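PDB 4D3D: imine reductase from Bacillus cereus, which catalyses the NADPH-dependent, S-selective reduction of the cyclic imine 2-methylpyrroline. Local coordinates for the interface of chains A and B. Coordinates in Å, arbitrary orientation; residue numbers count along the deposited sequence, not the author numbering. Chains: chain A/B, Imine reductase.

Contacts 1, 2 and 3 sample one two-fold symmetric interface between two copies of the imine reductase, so each has a twin with the chains exchanged. Contacts 2 and 3 adjoin: the centres of their C-alpha atoms are about 7 Å apart, and both use A:Tyr201 and B:Leu240. Contact 1 lies farther along, about 16 Å from contact 2 and 17 Å from contact 3 between the same kind of centres. Helix 182-210 takes part in all three, from chain B in contact 1 and from chain A in the others. Its recurrence fits the helix-swapped dimer known for this family, in which the helical C-terminal domains interlock.

Contact 1: the interface of chains A and B. Residues chain A 258-259, 261-262; chain B 188, 191-192, 195.
The indole of B:Trp195 meets A:Ser258 at its edge and A:Val259 over one face. Its NE1 donates a hydrogen bond of 2.9 Å to the hydroxyl OG of A:Ser258; the angle of 170° at the hydrogen and the position of OG only 6° out of the ring plane show a nearly straight, in-plane bond. Methyl CG2 of A:Val259 rests above the five-membered ring, 3.8 Å from its centroid, in a CH-pi contact. One partner is at the edge and another on a face, an arrangement that probably limits how the indole can tilt. Packing continues at A:Val262, whose branches divide the work: CG1 lies 3.7 Å from CB of B:Asp192, and CG2 reaches CB of B:Met191 at 3.9 Å.

The looser part is bridged by water. Water 1 lies 2.7 Å from the amide oxygen OE1 of B:Gln188 and 2.9 Å from OG of A:Ser258, and also pairs with the carbonyl O of A:Ser258. The chain of B:Gln188 bends at chi2 (-54°), and its amide lies against CB of A:His261. In the fold, this is a helix-to-helix seam of the C-terminal domains, pairing helix 252-268 of chain A with helix 182-210 of chain B.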
ATOM      1  N   SER A 258      -7.810  15.272  -2.894  1.00 15.61           N
ATOM      2  CA  SER A 258      -6.531  14.591  -3.231  1.00 16.95           C
ATOM      3  C   SER A 258      -6.766  13.345  -4.079  1.00 16.39           C
ATOM      4  O   SER A 258      -6.120  13.120  -5.168  1.00 16.43           O
ATOM      5  CB  SER A 258      -5.766  14.305  -1.966  1.00 17.43           C
ATOM      6  OG  SER A 258      -4.514  13.653  -2.257  1.00 18.51           O
ATOM      7  N   VAL A 259      -7.689  12.495  -3.659  1.00 14.22           N
ATOM      8  CA  VAL A 259      -8.054  11.337  -4.457  1.00 14.75           C
ATOM      9  C   VAL A 259      -8.574  11.656  -5.814  1.00 14.06           C
ATOM     10  O   VAL A 259      -8.272  10.993  -6.818  1.00 14.11           O
ATOM     11  CB  VAL A 259      -9.045  10.381  -3.705  1.00 15.83           C
ATOM     12  CG1 VAL A 259      -9.429   9.172  -4.526  1.00 17.16           C
ATOM     13  CG2 VAL A 259      -8.436   9.922  -2.420  1.00 15.70           C
ATOM     14  N   HIS A 261      -7.659  14.112  -7.687  1.00 13.61           N
ATOM     15  CA  HIS A 261      -6.487  14.451  -8.534  1.00 14.75           C
ATOM     16  C   HIS A 261      -5.741  13.172  -9.005  1.00 15.41           C
ATOM     17  O   HIS A 261      -5.303  13.102 -10.140  1.00 14.89           O
ATOM     18  CB  HIS A 261      -5.505  15.314  -7.833  1.00 16.20           C
ATOM     19  CG  HIS A 261      -5.966  16.705  -7.599  1.00 19.38           C
ATOM     20  ND1 HIS A 261      -6.575  17.473  -8.568  1.00 22.35           N
ATOM     21  CD2 HIS A 261      -5.826  17.479  -6.511  1.00 23.38           C
ATOM     22  CE1 HIS A 261      -6.853  18.668  -8.044  1.00 24.24           C
ATOM     23  NE2 HIS A 261      -6.407  18.699  -6.795  1.00 25.43           N
ATOM     24  N   VAL A 262      -5.697  12.171  -8.130  1.00 14.94           N
ATOM     25  CA  VAL A 262      -5.124  10.852  -8.517  1.00 14.27           C
ATOM     26  C   VAL A 262      -5.952  10.240  -9.603  1.00 13.65           C
ATOM     27  O   VAL A 262      -5.429   9.744 -10.592  1.00 14.22           O
ATOM     28  CB  VAL A 262      -4.997   9.898  -7.307  1.00 13.65           C
ATOM     29  CG1 VAL A 262      -4.591   8.488  -7.798  1.00 14.23           C
ATOM     30  CG2 VAL A 262      -4.000  10.386  -6.297  1.00 14.42           C
TER
ATOM     31  N   GLN B 188       1.525  12.914  -7.429  1.00 15.39           N
ATOM     32  CA  GLN B 188       0.278  12.189  -7.575  1.00 14.86           C
ATOM     33  C   GLN B 188       0.469  10.672  -7.504  1.00 14.91           C
ATOM     34  O   GLN B 188      -0.384   9.986  -6.916  1.00 15.67           O
ATOM     35  CB  GLN B 188      -0.432  12.517  -8.885  1.00 15.02           C
ATOM     36  CG  GLN B 188      -0.879  13.969  -9.046  1.00 16.42           C
ATOM     37  CD  GLN B 188      -1.748  14.504  -7.925  1.00 20.71           C
ATOM     38  OE1 GLN B 188      -2.320  13.748  -7.164  1.00 21.25           O
ATOM     39  NE2 GLN B 188      -1.845  15.873  -7.819  1.00 19.26           N
ATOM     40  N   MET B 191       0.728   9.695  -3.961  1.00 13.91           N
ATOM     41  CA  MET B 191      -0.571   9.708  -3.341  1.00 14.97           C
ATOM     42  C   MET B 191      -1.465   8.545  -3.717  1.00 13.05           C
ATOM     43  O   MET B 191      -2.283   8.130  -2.890  1.00 13.96           O
ATOM     44  CB  MET B 191      -1.332  11.078  -3.536  1.00 16.37           C
ATOM     45  CG  MET B 191      -0.616  12.258  -2.909  1.00 18.35           C
ATOM     46  SD  MET B 191      -0.080  12.059  -1.200  1.00 22.64           S
ATOM     47  CE  MET B 191      -1.649  11.947  -0.439  1.00 23.40           C
ATOM     48  N   ASP B 192      -1.340   8.020  -4.937  1.00 13.28           N
ATOM     49  CA  ASP B 192      -2.043   6.820  -5.374  1.00 13.13           C
ATOM     50  C   ASP B 192      -1.689   5.662  -4.343  1.00 14.25           C
ATOM     51  O   ASP B 192      -2.603   4.976  -3.826  1.00 14.08           O
ATOM     52  CB  ASP B 192      -1.574   6.519  -6.825  1.00 13.70           C
ATOM     53  CG  ASP B 192      -2.369   5.448  -7.536  1.00 14.22           C
ATOM     54  OD1 ASP B 192      -3.450   5.053  -7.071  1.00 15.79           O
ATOM     55  OD2 ASP B 192      -1.807   5.053  -8.615  1.00 14.11           O
ATOM     56  N   TRP B 195      -3.057   6.672  -0.415  1.00 15.26           N
ATOM     57  CA  TRP B 195      -4.466   6.484  -0.101  1.00 14.83           C
ATOM     58  C   TRP B 195      -4.963   5.024  -0.256  1.00 12.57           C
ATOM     59  O   TRP B 195      -5.754   4.545   0.569  1.00 13.32           O
ATOM     60  CB  TRP B 195      -5.365   7.385  -0.962  1.00 15.80           C
ATOM     61  CG  TRP B 195      -5.189   8.870  -0.740  1.00 17.03           C
ATOM     62  CD1 TRP B 195      -4.810   9.796  -1.661  1.00 18.95           C
ATOM     63  CD2 TRP B 195      -5.449   9.582   0.466  1.00 18.00           C
ATOM     64  NE1 TRP B 195      -4.857  11.055  -1.106  1.00 20.04           N
ATOM     65  CE2 TRP B 195      -5.164  10.946   0.212  1.00 18.74           C
ATOM     66  CE3 TRP B 195      -5.853   9.207   1.740  1.00 20.15           C
ATOM     67  CZ2 TRP B 195      -5.290  11.938   1.197  1.00 20.59           C
ATOM     68  CZ3 TRP B 195      -6.005  10.230   2.748  1.00 20.17           C
ATOM     69  CH2 TRP B 195      -5.733  11.552   2.434  1.00 19.08           C
TER
HETATM   70  O   HOH W   1      -3.330  14.434  -4.743  1.00 21.47           O

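Contact 2: the interface of chains A and B. Residues chain A 201-202, 205-206, 209, 215; chain B 240, 300.
A:Leu205 turns CG anti to its backbone nitrogen (chi1 178°), while B:Ile300 extends CG1 and then CD1 through a chi1 somewhat off trans (-158°) and a nearly trans chi2 (173°), and the two side chains meet at their methyl ends. CD2 of A:Leu205 lies 3.7 Å from CD1 of B:Ile300, the approach being oblique rather than head-on. That same CD2 also touches CD1 of B:Leu240 at 3.8 Å, so this one methyl touches two residues of the partner chain.

B:Leu240 uses both branches. CD1 also touches the phenol of A:Tyr201, 3.9 Å from its ring carbon CE2 and near the hydroxyl, with the two side chains approaching from opposite directions. CD2 turns to A:Leu202, whose own CD2 is 4.2 Å away and whose side chain lies roughly perpendicular to that of B:Leu240. B:Ile300 makes several further contacts: its CG1 lies 4.0 Å from CB of A:Ala206 and packs against the carbonyl O of A:Leu202, and OD1 of A:Asn209 is 3.8 Å from its CD1. B:Ile300 and B:Leu240 bury 60 and 47 Å² respectively, consistent with two aliphatic side chains laid against one face of the helix. In the fold, that face belongs to the C-terminal part of helix 182-210 of chain A; chain B supplies the end of helix 215-242 and the start of the short helix 300-304.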
ATOM      1  N   TYR A 201       1.084   0.085  -6.017  1.00 12.81           N
ATOM      2  CA  TYR A 201       2.399   0.326  -6.613  1.00 12.62           C
ATOM      3  C   TYR A 201       2.418   0.087  -8.099  1.00 12.22           C
ATOM      4  O   TYR A 201       2.940   0.924  -8.870  1.00 12.92           O
ATOM      5  CB  TYR A 201       3.483  -0.481  -5.852  1.00 12.73           C
ATOM      6  CG  TYR A 201       4.763  -0.549  -6.612  1.00 12.83           C
ATOM      7  CD1 TYR A 201       5.602   0.542  -6.672  1.00 11.99           C
ATOM      8  CD2 TYR A 201       5.088  -1.687  -7.373  1.00 12.44           C
ATOM      9  CE1 TYR A 201       6.764   0.462  -7.467  1.00 11.67           C
ATOM     10  CE2 TYR A 201       6.271  -1.776  -8.123  1.00 13.91           C
ATOM     11  CZ  TYR A 201       7.080  -0.686  -8.150  1.00 13.27           C
ATOM     12  OH  TYR A 201       8.181  -0.678  -8.951  1.00 13.88           O
ATOM     13  N   LEU A 202       1.881  -1.083  -8.590  1.00 12.06           N
ATOM     14  CA  LEU A 202       1.891  -1.392  -9.999  1.00 11.41           C
ATOM     15  C   LEU A 202       1.042  -0.385 -10.760  1.00 12.10           C
ATOM     16  O   LEU A 202       1.443   0.059 -11.827  1.00 11.98           O
ATOM     17  CB  LEU A 202       1.400  -2.801 -10.292  1.00 13.32           C
ATOM     18  CG  LEU A 202       2.310  -3.905  -9.705  1.00 14.58           C
ATOM     19  CD1 LEU A 202       1.633  -5.221  -9.911  1.00 16.38           C
ATOM     20  CD2 LEU A 202       3.675  -3.969 -10.392  1.00 14.58           C
ATOM     21  N   LEU A 205       3.052   2.825 -10.966  1.00 11.26           N
ATOM     22  CA  LEU A 205       4.111   2.617 -11.906  1.00 11.85           C
ATOM     23  C   LEU A 205       3.596   2.710 -13.345  1.00 11.59           C
ATOM     24  O   LEU A 205       4.279   3.285 -14.213  1.00 12.38           O
ATOM     25  CB  LEU A 205       4.829   1.266 -11.620  1.00 12.34           C
ATOM     26  CG  LEU A 205       5.927   0.952 -12.588  1.00 14.19           C
ATOM     27  CD1 LEU A 205       7.056   1.952 -12.533  1.00 14.07           C
ATOM     28  CD2 LEU A 205       6.409  -0.462 -12.230  1.00 14.60           C
ATOM     29  N   ALA A 206       2.445   2.158 -13.589  1.00 11.60           N
ATOM     30  CA  ALA A 206       1.890   2.250 -14.939  1.00 11.01           C
ATOM     31  C   ALA A 206       1.697   3.752 -15.362  1.00 13.11           C
ATOM     32  O   ALA A 206       1.955   4.087 -16.579  1.00 12.07           O
ATOM     33  CB  ALA A 206       0.593   1.512 -15.006  1.00 11.80           C
ATOM     34  N   ASN A 209       5.263   5.175 -16.052  1.00 12.83           N
ATOM     35  CA  ASN A 209       5.674   4.664 -17.354  1.00 13.71           C
ATOM     36  C   ASN A 209       4.963   5.387 -18.563  1.00 14.32           C
ATOM     37  O   ASN A 209       5.673   5.741 -19.548  1.00 14.02           O
ATOM     38  CB  ASN A 209       5.404   3.171 -17.548  1.00 15.09           C
ATOM     39  CG  ASN A 209       6.208   2.236 -16.627  1.00 16.66           C
ATOM     40  OD1 ASN A 209       5.786   1.076 -16.496  1.00 17.12           O
ATOM     41  ND2 ASN A 209       7.264   2.664 -16.054  1.00 16.97           N
ATOM     42  N   ALA A 215      10.755   2.308 -13.617  1.00 14.63           N
ATOM     43  CA  ALA A 215      10.683   1.793 -12.256  1.00 13.76           C
ATOM     44  C   ALA A 215      11.910   2.162 -11.478  1.00 13.50           C
ATOM     45  O   ALA A 215      11.826   2.461 -10.287  1.00 14.51           O
ATOM     46  CB  ALA A 215      10.436   0.320 -12.233  1.00 14.33           C
TER
ATOM     47  N   LEU B 240      10.647  -5.395 -13.917  1.00 15.32           N
ATOM     48  CA  LEU B 240       9.659  -4.515 -14.505  1.00 14.90           C
ATOM     49  C   LEU B 240      10.304  -3.664 -15.596  1.00 14.78           C
ATOM     50  O   LEU B 240       9.667  -3.520 -16.704  1.00 16.66           O
ATOM     51  CB  LEU B 240       9.070  -3.634 -13.401  1.00 14.42           C
ATOM     52  CG  LEU B 240       7.966  -4.373 -12.560  1.00 15.37           C
ATOM     53  CD1 LEU B 240       7.803  -3.778 -11.157  1.00 16.76           C
ATOM     54  CD2 LEU B 240       6.664  -4.402 -13.295  1.00 16.15           C
ATOM     55  N   ILE B 300       0.573  -5.331 -14.434  1.00 15.91           N
ATOM     56  CA  ILE B 300       0.815  -3.995 -14.963  1.00 17.77           C
ATOM     57  C   ILE B 300       0.282  -3.881 -16.396  1.00 18.73           C
ATOM     58  O   ILE B 300      -0.153  -2.831 -16.822  1.00 18.29           O
ATOM     59  CB  ILE B 300       2.274  -3.588 -14.792  1.00 19.95           C
ATOM     60  CG1 ILE B 300       2.342  -2.046 -14.836  1.00 19.38           C
ATOM     61  CG2 ILE B 300       3.112  -4.214 -15.814  1.00 20.03           C
ATOM     62  CD1 ILE B 300       3.682  -1.456 -14.523  1.00 21.70           C
TER

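Contact 3: the interface of chains A and B. Residues chain A 198, 201, 219, 222-223; chain B 233, 237, 240.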
ATOM      1  N   MET A 198       0.529  -3.566  -2.919  1.00 11.99           N
ATOM      2  CA  MET A 198       1.367  -3.878  -4.050  1.00 13.01           C
ATOM      3  C   MET A 198       0.682  -3.596  -5.381  1.00 10.82           C
ATOM      4  O   MET A 198       1.338  -3.141  -6.338  1.00 12.80           O
ATOM      5  CB  MET A 198       1.891  -5.311  -3.989  1.00 13.20           C
ATOM      6  CG  MET A 198       2.956  -5.486  -2.913  1.00 13.28           C
ATOM      7  SD  MET A 198       4.410  -4.442  -2.933  1.00 15.29           S
ATOM      8  CE  MET A 198       5.134  -4.875  -4.497  1.00 16.42           C
ATOM      9  N   TYR A 201       1.084   0.085  -6.017  1.00 12.81           N
ATOM     10  CA  TYR A 201       2.399   0.326  -6.613  1.00 12.62           C
ATOM     11  C   TYR A 201       2.418   0.087  -8.099  1.00 12.22           C
ATOM     12  O   TYR A 201       2.940   0.924  -8.870  1.00 12.92           O
ATOM     13  CB  TYR A 201       3.483  -0.481  -5.852  1.00 12.73           C
ATOM     14  CG  TYR A 201       4.763  -0.549  -6.612  1.00 12.83           C
ATOM     15  CD1 TYR A 201       5.602   0.542  -6.672  1.00 11.99           C
ATOM     16  CD2 TYR A 201       5.088  -1.687  -7.373  1.00 12.44           C
ATOM     17  CE1 TYR A 201       6.764   0.462  -7.467  1.00 11.67           C
ATOM     18  CE2 TYR A 201       6.271  -1.776  -8.123  1.00 13.91           C
ATOM     19  CZ  TYR A 201       7.080  -0.686  -8.150  1.00 13.27           C
ATOM     20  OH  TYR A 201       8.181  -0.678  -8.951  1.00 13.88           O
ATOM     21  N   LEU A 219      11.653   4.119  -7.962  1.00 16.84           N
ATOM     22  CA  LEU A 219      12.047   3.318  -6.785  1.00 16.40           C
ATOM     23  C   LEU A 219      12.244   4.060  -5.457  1.00 16.08           C
ATOM     24  O   LEU A 219      11.592   3.691  -4.494  1.00 16.01           O
ATOM     25  CB  LEU A 219      13.283   2.490  -7.162  1.00 17.28           C
ATOM     26  CG  LEU A 219      13.960   1.688  -6.037  1.00 17.76           C
ATOM     27  CD1 LEU A 219      13.063   0.664  -5.439  1.00 19.13           C
ATOM     28  CD2 LEU A 219      15.272   1.035  -6.527  1.00 21.72           C
ATOM     29  N   ALA A 222       8.616   5.448  -4.350  1.00 15.14           N
ATOM     30  CA  ALA A 222       7.721   4.385  -3.934  1.00 14.84           C
ATOM     31  C   ALA A 222       8.182   3.838  -2.587  1.00 15.66           C
ATOM     32  O   ALA A 222       7.359   3.616  -1.686  1.00 15.35           O
ATOM     33  CB  ALA A 222       7.680   3.265  -4.971  1.00 14.55           C
ATOM     34  N   SER A 223       9.480   3.645  -2.443  1.00 18.02           N
ATOM     35  CA  SER A 223      10.040   3.043  -1.199  1.00 17.93           C
ATOM     36  C   SER A 223       9.871   3.946  -0.067  1.00 18.56           C
ATOM     37  O   SER A 223       9.432   3.496   1.021  1.00 17.35           O
ATOM     38  CB  SER A 223      11.540   2.696  -1.346  1.00 22.72           C
ATOM     39  OG  SER A 223      11.711   1.796  -2.366  1.00 23.57           O
TER
ATOM     40  N   VAL B 233       9.387  -4.125  -3.781  1.00 14.58           N
ATOM     41  CA  VAL B 233       9.604  -3.135  -4.844  1.00 14.75           C
ATOM     42  C   VAL B 233      11.030  -3.190  -5.363  1.00 16.51           C
ATOM     43  O   VAL B 233      11.229  -3.256  -6.533  1.00 15.35           O
ATOM     44  CB  VAL B 233       9.199  -1.731  -4.363  1.00 16.11           C
ATOM     45  CG1 VAL B 233       9.626  -0.711  -5.350  1.00 16.11           C
ATOM     46  CG2 VAL B 233       7.738  -1.666  -4.056  1.00 17.90           C
ATOM     47  N   THR B 237      11.693  -4.240  -9.315  1.00 14.20           N
ATOM     48  CA  THR B 237      12.098  -3.077 -10.135  1.00 15.33           C
ATOM     49  C   THR B 237      12.870  -3.385 -11.427  1.00 15.30           C
ATOM     50  O   THR B 237      12.435  -3.035 -12.534  1.00 16.10           O
ATOM     51  CB  THR B 237      12.764  -2.005  -9.238  1.00 14.23           C
ATOM     52  OG1 THR B 237      11.748  -1.341  -8.466  1.00 15.94           O
ATOM     53  CG2 THR B 237      13.535  -1.000 -10.005  1.00 15.08           C
ATOM     54  N   LEU B 240      10.647  -5.395 -13.917  1.00 15.32           N
ATOM     55  CA  LEU B 240       9.659  -4.515 -14.505  1.00 14.90           C
ATOM     56  C   LEU B 240      10.304  -3.664 -15.596  1.00 14.78           C
ATOM     57  O   LEU B 240       9.667  -3.520 -16.704  1.00 16.66           O
ATOM     58  CB  LEU B 240       9.070  -3.634 -13.401  1.00 14.42           C
ATOM     59  CG  LEU B 240       7.966  -4.373 -12.560  1.00 15.37           C
ATOM     60  CD1 LEU B 240       7.803  -3.778 -11.157  1.00 16.76           C
ATOM     61  CD2 LEU B 240       6.664  -4.402 -13.295  1.00 16.15           C
TER
HETATM   62  O   HOH W   2      10.283   1.023  -8.541  1.00 17.44           O
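B:Val233 sits over the ring of A:Tyr201, and the two residues bury 79 and 33 Å². Methyl CG2 of B:Val233 is 3.9 Å above the ring plane and over its centre, the geometry of a CH-pi contact. The other methyl, CG1, comes 3.7 Å from the ring carbon CE1 and is anti to its own backbone nitrogen (chi1 171°), a setting that also carries it to A:Leu219. There CD1 of A:Leu219 lies 3.7 Å from CG1, as the two side chains run antiparallel alongside each other. B:Val233 is thereby packed against two helices of chain A at once.

Beyond the ring, the phenol hydroxyl is linked to B:Thr237 through water 2, which is 2.7 Å from OH of A:Tyr201 and 2.8 Å from OG1 of B:Thr237. The threonine hydroxyl is positioned by its own helix: OG1 donates to the carbonyl O of B:Val233 at 2.8 Å, from 47° above the carbonyl plane. One turn of chain B thus supplies both the apolar cap and the polar link. By joining helix 215-242 of chain B to helices 182-210 and 215-242 of chain A, the site probably helps hold the dimer together.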